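Local coordinates for protein Exo-beta-1,4-mannosidase (Rhizomucor miehei, PDB 4LYP) that probably removes terminal beta-mannose units from beta-1,4-linked mannosides as a fungal glycoside hydrolase of family 5, at residues Gly411-Pro414 with His415-His418; Leu149-Phe152 with Trp153-Gly157; Tyr62-Gly65 with Met66-Ala70; Gly76-Lys79 with Arg80-Glu84; Glu395-Ser398 with Thr399-Pro402. One frame throughout, in Å; residues are numbered along the deposited sequence. Where two conformers were deposited one is given.

Contact 1. Residues Gly411-Pro414 with His415-His418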
# COMPACT_ATOMS: atom_id res chain seq x y z
N GLY A 411 4.19 10.96 -1.98
CA GLY A 411 4.03 9.50 -2.06
C GLY A 411 5.17 8.69 -1.41
O GLY A 411 5.03 7.46 -1.35
N ASP A 412 6.25 9.35 -1.01
CA ASP A 412 7.40 8.69 -0.42
C ASP A 412 7.36 8.81 1.08
O ASP A 412 7.37 9.94 1.60
CB ASP A 412 8.69 9.31 -0.97
CG ASP A 412 8.65 9.28 -2.49
OD1 ASP A 412 8.78 8.20 -3.08
OD2 ASP A 412 8.44 10.37 -3.10
N PRO A 413 7.32 7.72 1.84
CA PRO A 413 7.30 7.85 3.32
C PRO A 413 8.63 8.38 3.84
O PRO A 413 9.63 8.41 3.14
CB PRO A 413 7.00 6.39 3.79
CG PRO A 413 6.47 5.65 2.59
CD PRO A 413 7.18 6.31 1.41
N PRO A 414 8.62 8.78 5.12
CA PRO A 414 9.74 9.60 5.64
C PRO A 414 10.98 8.77 6.02
O PRO A 414 11.91 9.33 6.58
CB PRO A 414 9.16 10.29 6.82
CG PRO A 414 8.01 9.42 7.29
CD PRO A 414 7.41 8.87 5.99
N HIS A 415 10.99 7.48 5.71
CA HIS A 415 12.20 6.68 5.81
C HIS A 415 12.99 6.69 4.47
O HIS A 415 14.07 6.07 4.41
CB HIS A 415 11.93 5.26 6.24
CG HIS A 415 11.26 4.45 5.17
ND1 HIS A 415 10.23 4.97 4.40
CD2 HIS A 415 11.52 3.17 4.73
CE1 HIS A 415 9.88 4.03 3.52
NE2 HIS A 415 10.63 2.94 3.71
N GLU A 416 12.46 7.37 3.44
CA GLU A 416 13.06 7.41 2.12
C GLU A 416 13.18 8.82 1.67
O GLU A 416 12.46 9.71 2.13
CB GLU A 416 12.09 6.67 1.15
CG GLU A 416 12.23 5.16 1.30
CD GLU A 416 11.17 4.34 0.61
OE1 GLU A 416 10.17 4.87 0.09
OE2 GLU A 416 11.39 3.11 0.52
N PRO A 417 14.04 9.09 0.65
CA PRO A 417 14.18 10.46 0.15
C PRO A 417 12.87 10.98 -0.38
O PRO A 417 12.17 10.31 -1.19
CB PRO A 417 15.24 10.31 -0.95
CG PRO A 417 16.01 9.08 -0.55
CD PRO A 417 14.96 8.14 0.03
N HIS A 418 12.53 12.22 -0.08
CA HIS A 418 11.35 12.82 -0.65
C HIS A 418 11.49 12.81 -2.14
O HIS A 418 12.49 13.25 -2.70
CB HIS A 418 11.14 14.27 -0.18
CG HIS A 418 11.13 14.44 1.29
ND1 HIS A 418 10.57 13.57 2.20
CD2 HIS A 418 11.61 15.53 2.03
CE1 HIS A 418 10.71 14.09 3.45
NE2 HIS A 418 11.37 15.26 3.33
O HOH W 1 8.42 5.75 -1.83
O HOH W 2 9.94 11.02 1.79

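Contact 2. Residues Leu149-Phe152 with Trp153-Gly157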
# COMPACT_ATOMS: atom_id res chain seq x y z
N LEU A 149 -3.53 -2.50 7.90
CA LEU A 149 -3.70 -2.37 9.36
C LEU A 149 -2.41 -2.29 10.13
O LEU A 149 -2.45 -2.06 11.37
CB LEU A 149 -4.56 -3.52 9.85
CG LEU A 149 -6.02 -3.46 9.43
CD1 LEU A 149 -6.64 -4.86 9.51
CD2 LEU A 149 -6.74 -2.49 10.34
N GLY A 150 -1.27 -2.49 9.48
CA GLY A 150 0.03 -2.45 10.16
C GLY A 150 1.11 -2.42 9.15
O GLY A 150 0.83 -2.33 7.94
N ASN A 151 2.34 -2.54 9.62
CA ASN A 151 3.49 -2.33 8.72
C ASN A 151 4.67 -3.04 9.28
O ASN A 151 4.99 -2.84 10.46
CB ASN A 151 3.77 -0.83 8.61
CG ASN A 151 4.75 -0.44 7.52
OD1 ASN A 151 5.25 -1.27 6.73
ND2 ASN A 151 4.97 0.85 7.43
N PHE A 152 5.33 -3.89 8.53
CA PHE A 152 6.59 -4.44 9.00
C PHE A 152 7.57 -3.29 9.23
O PHE A 152 8.40 -3.38 10.18
CB PHE A 152 7.13 -5.47 8.02
CG PHE A 152 8.34 -6.16 8.57
CD1 PHE A 152 8.18 -7.25 9.44
CD2 PHE A 152 9.64 -5.68 8.33
CE1 PHE A 152 9.27 -7.86 10.02
CE2 PHE A 152 10.75 -6.31 8.92
CZ PHE A 152 10.54 -7.41 9.77
N TRP A 153 7.60 -2.34 8.31
CA TRP A 153 8.65 -1.34 8.26
C TRP A 153 8.40 -0.18 9.19
O TRP A 153 7.34 -0.01 9.83
CB TRP A 153 8.88 -0.88 6.81
CG TRP A 153 9.22 -2.04 5.94
CD1 TRP A 153 8.43 -2.59 4.96
CD2 TRP A 153 10.40 -2.86 5.98
NE1 TRP A 153 9.04 -3.71 4.41
CE2 TRP A 153 10.26 -3.89 5.02
CE3 TRP A 153 11.58 -2.83 6.79
CZ2 TRP A 153 11.22 -4.87 4.83
CZ3 TRP A 153 12.51 -3.85 6.60
CH2 TRP A 153 12.35 -4.86 5.63
N GLN A 154 9.41 0.70 9.25
CA GLN A 154 9.52 1.71 10.33
C GLN A 154 8.82 3.00 10.05
O GLN A 154 8.70 3.85 10.95
CB GLN A 154 11.00 1.98 10.63
CG GLN A 154 11.81 2.74 9.55
CD GLN A 154 12.37 1.87 8.42
OE1 GLN A 154 11.83 0.82 8.03
NE2 GLN A 154 13.51 2.33 7.86
N TRP A 155 8.29 3.21 8.84
CA TRP A 155 7.78 4.55 8.43
C TRP A 155 6.45 4.88 8.97
O TRP A 155 5.99 6.02 8.88
CB TRP A 155 7.89 4.70 6.94
CG TRP A 155 7.23 3.66 6.08
CD1 TRP A 155 7.84 2.56 5.46
CD2 TRP A 155 5.81 3.67 5.65
NE1 TRP A 155 6.91 1.90 4.70
CE2 TRP A 155 5.68 2.54 4.76
CE3 TRP A 155 4.70 4.45 5.92
CZ2 TRP A 155 4.47 2.23 4.14
CZ3 TRP A 155 3.53 4.15 5.28
CH2 TRP A 155 3.40 3.03 4.39
N SER A 156 5.78 3.91 9.62
CA SER A 156 4.57 4.16 10.38
C SER A 156 4.75 3.65 11.82
O SER A 156 3.76 3.34 12.51
CB SER A 156 3.35 3.52 9.70
OG SER A 156 3.55 2.12 9.60
N GLY A 157 6.01 3.51 12.28
CA GLY A 157 6.28 2.85 13.57
C GLY A 157 6.34 1.34 13.31
O GLY A 157 7.44 0.79 13.17
O HOH W 3 8.72 -1.55 12.20

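Contact 3. Residues Tyr62-Gly65 with Met66-Ala70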
# COMPACT_ATOMS: atom_id res chain seq x y z
N TYR A 62 -1.97 5.52 -1.70
CA TYR A 62 -2.19 6.85 -1.11
C TYR A 62 -2.17 6.69 0.40
O TYR A 62 -3.14 7.02 1.12
CB TYR A 62 -3.52 7.41 -1.63
CG TYR A 62 -3.74 8.90 -1.37
CD1 TYR A 62 -2.86 9.85 -1.94
CD2 TYR A 62 -4.84 9.36 -0.65
CE1 TYR A 62 -3.04 11.22 -1.75
CE2 TYR A 62 -5.05 10.71 -0.51
CZ TYR A 62 -4.16 11.62 -1.03
OH TYR A 62 -4.41 12.97 -0.80
N TRP A 63 -1.06 6.18 0.92
CA TRP A 63 -0.87 5.89 2.33
C TRP A 63 -0.87 7.15 3.18
O TRP A 63 -1.09 7.08 4.40
CB TRP A 63 0.42 5.10 2.54
CG TRP A 63 1.61 5.87 2.03
CD1 TRP A 63 2.14 5.87 0.73
CD2 TRP A 63 2.32 6.90 2.74
NE1 TRP A 63 3.08 6.85 0.61
CE2 TRP A 63 3.23 7.50 1.80
CE3 TRP A 63 2.28 7.36 4.07
CZ2 TRP A 63 4.04 8.56 2.16
CZ3 TRP A 63 3.14 8.37 4.44
CH2 TRP A 63 3.97 9.01 3.50
N GLN A 64 -0.64 8.34 2.58
CA GLN A 64 -0.64 9.60 3.31
C GLN A 64 -2.00 10.19 3.44
O GLN A 64 -2.17 11.26 4.02
CB GLN A 64 0.34 10.60 2.63
CG GLN A 64 -0.12 11.16 1.26
CD GLN A 64 0.17 10.32 0.05
OE1 GLN A 64 0.17 9.06 0.08
NE2 GLN A 64 0.42 10.98 -1.07
N GLY A 65 -3.05 9.48 2.94
CA GLY A 65 -4.40 10.05 2.91
C GLY A 65 -4.90 10.39 4.29
O GLY A 65 -5.54 11.44 4.50
N MET A 66 -4.76 9.47 5.29
CA MET A 66 -5.29 9.73 6.62
C MET A 66 -4.68 11.01 7.18
O MET A 66 -5.39 11.88 7.73
CB MET A 66 -5.01 8.52 7.49
CG MET A 66 -5.14 8.79 9.00
SD MET A 66 -4.98 7.30 10.01
CE MET A 66 -3.26 6.90 9.71
N ASN A 67 -3.35 11.18 7.07
CA ASN A 67 -2.71 12.37 7.61
C ASN A 67 -3.06 13.64 6.87
O ASN A 67 -3.20 14.69 7.49
CB ASN A 67 -1.20 12.23 7.66
CG ASN A 67 -0.73 11.47 8.90
OD1 ASN A 67 -0.59 12.14 9.98
ND2 ASN A 67 -0.56 10.23 8.82
N LEU A 68 -3.28 13.58 5.56
CA LEU A 68 -3.72 14.77 4.82
C LEU A 68 -5.20 15.10 5.10
O LEU A 68 -5.58 16.28 5.07
CB LEU A 68 -3.50 14.62 3.32
CG LEU A 68 -2.05 14.75 2.87
CD1 LEU A 68 -1.98 14.49 1.40
CD2 LEU A 68 -1.46 16.09 3.21
N GLY A 69 -6.04 14.10 5.41
CA GLY A 69 -7.43 14.36 5.73
C GLY A 69 -7.64 14.92 7.12
O GLY A 69 -8.73 15.40 7.42
N ALA A 70 -6.61 14.86 7.96
CA ALA A 70 -6.74 15.39 9.34
C ALA A 70 -6.94 16.93 9.31
O ALA A 70 -6.57 17.56 8.35
CB ALA A 70 -5.46 15.02 10.07
O HOH W 4 -3.81 6.60 4.90
O HOH W 5 -1.69 8.93 6.51

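Contact 4. Residues Gly76-Lys79 with Arg80-Glu84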
# COMPACT_ATOMS: atom_id res chain seq x y z
N GLY A 76 -2.90 18.13 8.97
CA GLY A 76 -3.51 17.79 7.66
C GLY A 76 -3.57 18.95 6.74
O GLY A 76 -3.24 20.10 7.03
N ASP A 77 -4.09 18.66 5.54
CA ASP A 77 -4.43 19.68 4.54
C ASP A 77 -5.61 19.08 3.79
O ASP A 77 -5.46 18.49 2.70
CB ASP A 77 -3.22 20.03 3.66
CG ASP A 77 -3.51 21.13 2.69
OD1 ASP A 77 -4.70 21.52 2.54
OD2 ASP A 77 -2.53 21.60 2.10
N ARG A 78 -6.81 19.22 4.38
CA ARG A 78 -7.96 18.41 3.92
C ARG A 78 -8.38 18.85 2.52
O ARG A 78 -8.77 18.02 1.71
CB ARG A 78 -9.07 18.56 4.95
CG ARG A 78 -10.26 17.70 4.60
CD ARG A 78 -11.38 17.80 5.68
NE ARG A 78 -10.82 17.27 6.92
CZ ARG A 78 -11.18 17.71 8.14
NH1 ARG A 78 -12.11 18.67 8.32
NH2 ARG A 78 -10.57 17.24 9.23
N LYS A 79 -8.33 20.14 2.21
CA LYS A 79 -8.69 20.58 0.86
C LYS A 79 -7.71 19.99 -0.15
O LYS A 79 -8.10 19.67 -1.29
CB LYS A 79 -8.69 22.10 0.78
CG LYS A 79 -9.79 22.66 1.63
CD LYS A 79 -10.00 24.15 1.33
CE LYS A 79 -9.03 25.12 1.99
NZ LYS A 79 -9.27 26.47 1.37
N ARG A 80 -6.42 19.90 0.20
CA ARG A 80 -5.47 19.25 -0.69
C ARG A 80 -5.80 17.75 -0.87
O ARG A 80 -5.80 17.25 -1.98
CB ARG A 80 -4.05 19.41 -0.15
CG ARG A 80 -3.04 18.54 -0.85
CD ARG A 80 -1.63 18.73 -0.28
NE ARG A 80 -0.74 17.69 -0.67
CZ ARG A 80 0.43 17.48 -0.13
NH1 ARG A 80 0.99 18.35 0.69
NH2 ARG A 80 1.09 16.40 -0.46
N MET A 81 -6.18 17.07 0.22
CA MET A 81 -6.60 15.66 0.11
C MET A 81 -7.74 15.54 -0.86
O MET A 81 -7.76 14.68 -1.74
CB MET A 81 -6.96 15.13 1.49
CG MET A 81 -7.36 13.63 1.47
SD MET A 81 -9.13 13.35 1.20
CE MET A 81 -9.81 13.76 2.79
N GLU A 82 -8.75 16.38 -0.70
CA GLU A 82 -9.91 16.33 -1.54
C GLU A 82 -9.57 16.58 -3.01
O GLU A 82 -10.06 15.87 -3.90
CB GLU A 82 -10.97 17.33 -1.05
CG GLU A 82 -11.58 16.88 0.30
CD GLU A 82 -12.31 18.02 1.05
OE1 GLU A 82 -12.90 17.71 2.09
OE2 GLU A 82 -12.23 19.24 0.67
N LEU A 83 -8.66 17.50 -3.28
CA LEU A 83 -8.22 17.77 -4.64
C LEU A 83 -7.45 16.58 -5.23
O LEU A 83 -7.62 16.23 -6.38
CB LEU A 83 -7.35 19.04 -4.65
CG LEU A 83 -6.73 19.40 -6.00
CD1 LEU A 83 -7.69 19.57 -7.14
CD2 LEU A 83 -5.79 20.60 -5.83
N GLU A 84 -6.60 15.95 -4.41
CA GLU A 84 -5.79 14.84 -4.91
C GLU A 84 -6.69 13.63 -5.19
O GLU A 84 -6.45 12.91 -6.19
CB GLU A 84 -4.74 14.50 -3.87
CG GLU A 84 -3.64 15.61 -3.85
CD GLU A 84 -2.54 15.42 -2.85
OE1 GLU A 84 -2.56 14.45 -2.02
OE2 GLU A 84 -1.58 16.22 -2.93
O HOH W 6 0.02 20.77 2.05

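Contact 5. Residues Glu395-Ser398 with Thr399-Pro402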
# COMPACT_ATOMS: atom_id res chain seq x y z
N GLU A 395 -0.27 17.07 -5.20
CA GLU A 395 0.16 18.46 -5.10
C GLU A 395 1.43 18.58 -4.27
O GLU A 395 2.04 19.66 -4.23
CB GLU A 395 -0.95 19.30 -4.50
CG GLU A 395 -2.20 19.32 -5.34
CD GLU A 395 -1.98 20.06 -6.65
OE1 GLU A 395 -1.76 21.31 -6.63
OE2 GLU A 395 -1.85 19.40 -7.66
N GLY A 396 1.83 17.55 -3.54
CA GLY A 396 3.09 17.64 -2.78
C GLY A 396 4.28 17.69 -3.70
O GLY A 396 4.21 17.22 -4.85
N ARG A 397 5.42 18.23 -3.26
CA ARG A 397 6.63 18.27 -4.05
C ARG A 397 7.80 18.11 -3.12
O ARG A 397 7.80 18.69 -1.98
CB ARG A 397 6.79 19.64 -4.79
CG ARG A 397 5.71 19.89 -5.85
CD ARG A 397 5.91 18.98 -7.10
NE ARG A 397 4.94 19.30 -8.17
CZ ARG A 397 3.66 18.91 -8.19
NH1 ARG A 397 3.13 18.20 -7.23
NH2 ARG A 397 2.88 19.14 -9.27
N SER A 398 8.86 17.45 -3.55
CA SER A 398 10.00 17.19 -2.67
C SER A 398 10.79 18.44 -2.36
O SER A 398 11.65 18.40 -1.45
CB SER A 398 10.88 16.16 -3.32
OG SER A 398 11.30 16.56 -4.60
N THR A 399 10.54 19.56 -3.08
CA THR A 399 11.26 20.80 -2.84
C THR A 399 10.52 21.65 -1.80
O THR A 399 11.05 22.71 -1.44
CB THR A 399 11.36 21.57 -4.19
OG1 THR A 399 10.03 21.73 -4.70
CG2 THR A 399 12.28 20.88 -5.17
N TYR A 400 9.36 21.25 -1.32
CA TYR A 400 8.58 22.08 -0.40
C TYR A 400 9.04 21.90 1.05
O TYR A 400 9.58 20.83 1.42
CB TYR A 400 7.10 21.68 -0.50
CG TYR A 400 6.43 22.09 -1.77
CD1 TYR A 400 5.13 21.59 -2.02
CD2 TYR A 400 6.99 22.96 -2.74
CE1 TYR A 400 4.41 21.96 -3.20
CE2 TYR A 400 6.29 23.31 -3.90
CZ TYR A 400 5.03 22.81 -4.11
OH TYR A 400 4.36 23.14 -5.28
N PRO A 401 8.88 22.91 1.87
CA PRO A 401 9.32 22.79 3.23
C PRO A 401 8.49 21.80 4.02
O PRO A 401 7.26 21.63 3.79
CB PRO A 401 9.16 24.20 3.78
CG PRO A 401 8.15 24.85 2.90
CD PRO A 401 8.24 24.21 1.59
N PRO A 402 9.04 21.20 5.09
CA PRO A 402 8.22 20.39 5.99
C PRO A 402 7.15 21.20 6.70
O PRO A 402 7.39 22.41 7.00
CB PRO A 402 9.27 19.82 7.00
CG PRO A 402 10.63 19.99 6.31
CD PRO A 402 10.48 21.20 5.42
O HOH W 7 2.10 21.86 -5.77
O HOH W 8 11.78 19.61 1.01

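Contact 1. Residues Gly411-Pro414 with His415-His418
A water bridges Asp412 OD1 and Glu416 OE1. It lies 2.8 Å from Asp412 OD1 and 2.7 Å from Glu416 OE1, and it donates to both. The backbone N of Tyr421 is a second donor to Asp412 OD1. The other carboxylate oxygen, Asp412 OD2, is bound to Ser422 OG.

Pro414 and His415 form the corner of a type I beta turn. The closing bond runs from Glu416 N to Pro413 O over 3.0 Å. His415 places CG between its own backbone N and carbonyl carbon (chi1 71°). This lays the imidazole alongside Pro413, with His415 ND1 3.6 Å from Pro413 CB. Glu416 CG rests over one face of that imidazole, near its rim. The Glu416 chain then runs out extended, and Glu416 OE1 passes 3.6 Å from Pro413 CD.

A second water lies at the ring edge of His418, 2.7 Å from His418 ND1. It also donates to Asp412 O and Glu416 O.

Glu416 borders the bound guanidine, and its OE2 binds a TRS molecule, probably from the crystallisation liquor. The turn belongs to a TIM-barrel loop, between strands 386-394 and 423-424, that lines a ligand pocket.

Contact 2. Residues Leu149-Phe152 with Trp153-Gly157
Asn151 turns its amide onto three residues of 153-157. Asn151 ND2 donates to Ser156 OG over 2.9 Å, an almost straight bond (161°) that lies in the amide plane. The same nitrogen sits over the centre of the Trp155 indole, with Asn151 ND2 only 3.2 Å from Trp155 CE2. The amide stands steeply on that ring and presents its nitrogen to the face. Asn151 OD1 accepts a weak bond from Trp153 N at 3.0 Å. With CG anti to the backbone N (chi1 -169°), the amide reaches both the Trp153 backbone and the Ser156 hydroxyl.

Phe152 meets Trp153 in a T-shaped stack. The phenyl edge points at the six-membered ring of the indole, with centroids 4.9 Å apart and planes at 78°. Phe152 CD2 comes down over the ring, 3.7 Å from Trp153 CD2.

These residues belong to the loop after strand 144-148 of the TIM barrel. Here Trp153 lines a pocket that holds guanidine, together with Glu238, Trp293, Asn296 and Glu416.

Further out, Asn237 ND2 is a second donor to Asn151 OD1, and Glu238 OE1 accepts from Trp153 NE1. Helix 181-193 backs Phe152 through Thr185, Ala188 and Tyr192. The Trp155 ring stacks on His415 and meets Trp63 edge-to-face. Beyond the rings, a water joins the loop backbone, donating to Phe152 O at 2.7 Å and to Gly157 O at 2.8 Å. Gly157 N in turn donates to Gln154 O at 3.0 Å.

Contact 3. Residues Tyr62-Gly65 with Met66-Ala70
Leu68 CD1 lies against two side chains of 62-65. Leu68 CD1 is 3.6 Å from Tyr62 OH and 3.8 Å from Gln64 CG. Leu68 turns CG away from its carbonyl carbon, beside the backbone N (chi1 -75°), and this brings CD1 to both.

The Tyr62 side chain crosses that of Leu68 at about a right angle. Gly65 N lies over one face of the Tyr62 ring, towards the rim. Glycine puts no side chain against that ring. The phenol is bound to Glu84 OE1.

Gln64 holds CG between its backbone N and carbonyl carbon (chi1 72°), then bends at the next bond. Its first carbons run beside Leu68, while NE2 reaches Tyr392 O. OE1 settles over the rim of one face of the Trp63 indole. The NE1 of that indole is bound to Gly411 O.

The backbone changes here from turn to helix. Leu68 N donates to Gln64 O over 3.0 Å, and Gly69 N to Gly65 O over 2.9 Å. Two waters donate to Trp63 O, at 2.8 and 2.9 Å. They accept from Met66 N and Asn67 N, two amides of the helix's first turn.

A type I turn from Tyr62 to Gly65 thus leads into the short helix 65-69, in the strand-to-helix connection that follows strand 53-61 of the TIM barrel.

Contact 4. Residues Gly76-Lys79 with Arg80-Glu84
The carboxylate of Asp77 and the guanidinium of Arg80 stand nearly perpendicular, their planes 79° apart. They do not touch as an ion pair: Asp77 OD2 and Arg80 NH1 are 5.0 Å apart. A water joins them, donating to Asp77 OD2 at 2.7 Å and accepting from Arg80 NH1. It lies at the guanidinium edge, in the plane. Glu84 also meets the edge. Arg80 NE donates to Glu84 OE2 over 2.8 Å in a salt bridge that is almost straight (170°). The donor arrives from above the carboxylate plane.

Asp77 is the N-cap of helix 78-90. With CG anti to the backbone N (chi1 -176°), the carboxylate reaches Arg80 in the first turn. Asp77 OD1 accepts a weak capping bond from Arg80 N at 3.3 Å, and Asp77 CG packs 3.4 Å from Arg80 CB. The helix bonds then begin, with Met81 N donating to Asp77 O at 2.9 Å.

Glu82 lies obliquely across Arg78. It touches the aliphatic part, Glu82 OE1 being 3.6 Å from Arg78 CG. The guanidinium end turns elsewhere: Arg78 NE binds Gly69 O, and the group makes a cation-pi contact with Tyr133.

Glu84 has further donors in Tyr62 OH and Glu395 N, and Arg80 NH2 binds Trp409 O. With so many donors around it, the Glu84 carboxylate is probably held ionised, and the negative charge of Asp77 at the N-terminus would be stabilised by the helix dipole.

Contact 5. Residues Glu395-Ser398 with Thr399-Pro402
Thr399 is the second corner residue of a type I beta turn that runs from Arg397 to Tyr400, in the loop after strand 386-394 of the TIM barrel. Thr399 OG1 faces back towards the start of the turn, 3.9 Å from Arg397 CB. The first corner residue is Ser398, and its hydroxyl is held by Tyr355 O.

Tyr400 closes the turn. Tyr400 N donates to Arg397 O over 3.1 Å, at 166°. The side chain keeps CG beside the backbone N (chi1 -71°), and the ring folds back along Arg397. Arg397 CB sits over the centre of the Tyr400 ring, 3.5 Å from the centroid and almost on the ring normal. This is a CH-pi contact. Arg397 CG continues it, 3.5 Å from Tyr400 CZ.

The guanidinium plane is close to parallel with the phenol ring, 7° apart. The two do not stack, since the aliphatic CB and CG are what cover the ring. The charged end itself is held by backbone and hydroxyl groups. Arg397 NH1 donates to Gly396 O at 2.8 Å and also binds Gly394 O, while NH2 binds Ser425 OG. These bonds would restrain the rotation of the guanidinium.

The far end of Tyr400 comes back to Glu395, whose carbonyl O approaches the ring edge near CE1. A water in the ring plane joins Tyr400 OH to Glu395 O, at 2.6 Å from the hydroxyl. Near the corner of the turn, a second water donates to Ser398 O at 2.7 Å and to Tyr400 O.

Contacts 2 and 3 are buried, contact 1 is partly buried, and contacts 4 and 5 lie at the surface. Contacts 1 and 5 belong to one long loop, between strands 386-394 and 423-424, and both are built on type I turns. Contacts 1 and 2 face the guanidine pocket that holds Trp153 and Glu416, and meet where His415 packs on Trp155. Contact 3 joins them through Trp63, which packs on Trp155 and bonds to Gly411 O. Contact 3 leads into helix 65-69 and contact 4 starts helix 78-90, the next one; Tyr62 and Glu84 link them. Glu84 continues to Glu395 of contact 5. Aromatic and amide packing marks contact 2, whereas charged groups, helix bonds and one water carry contact 4.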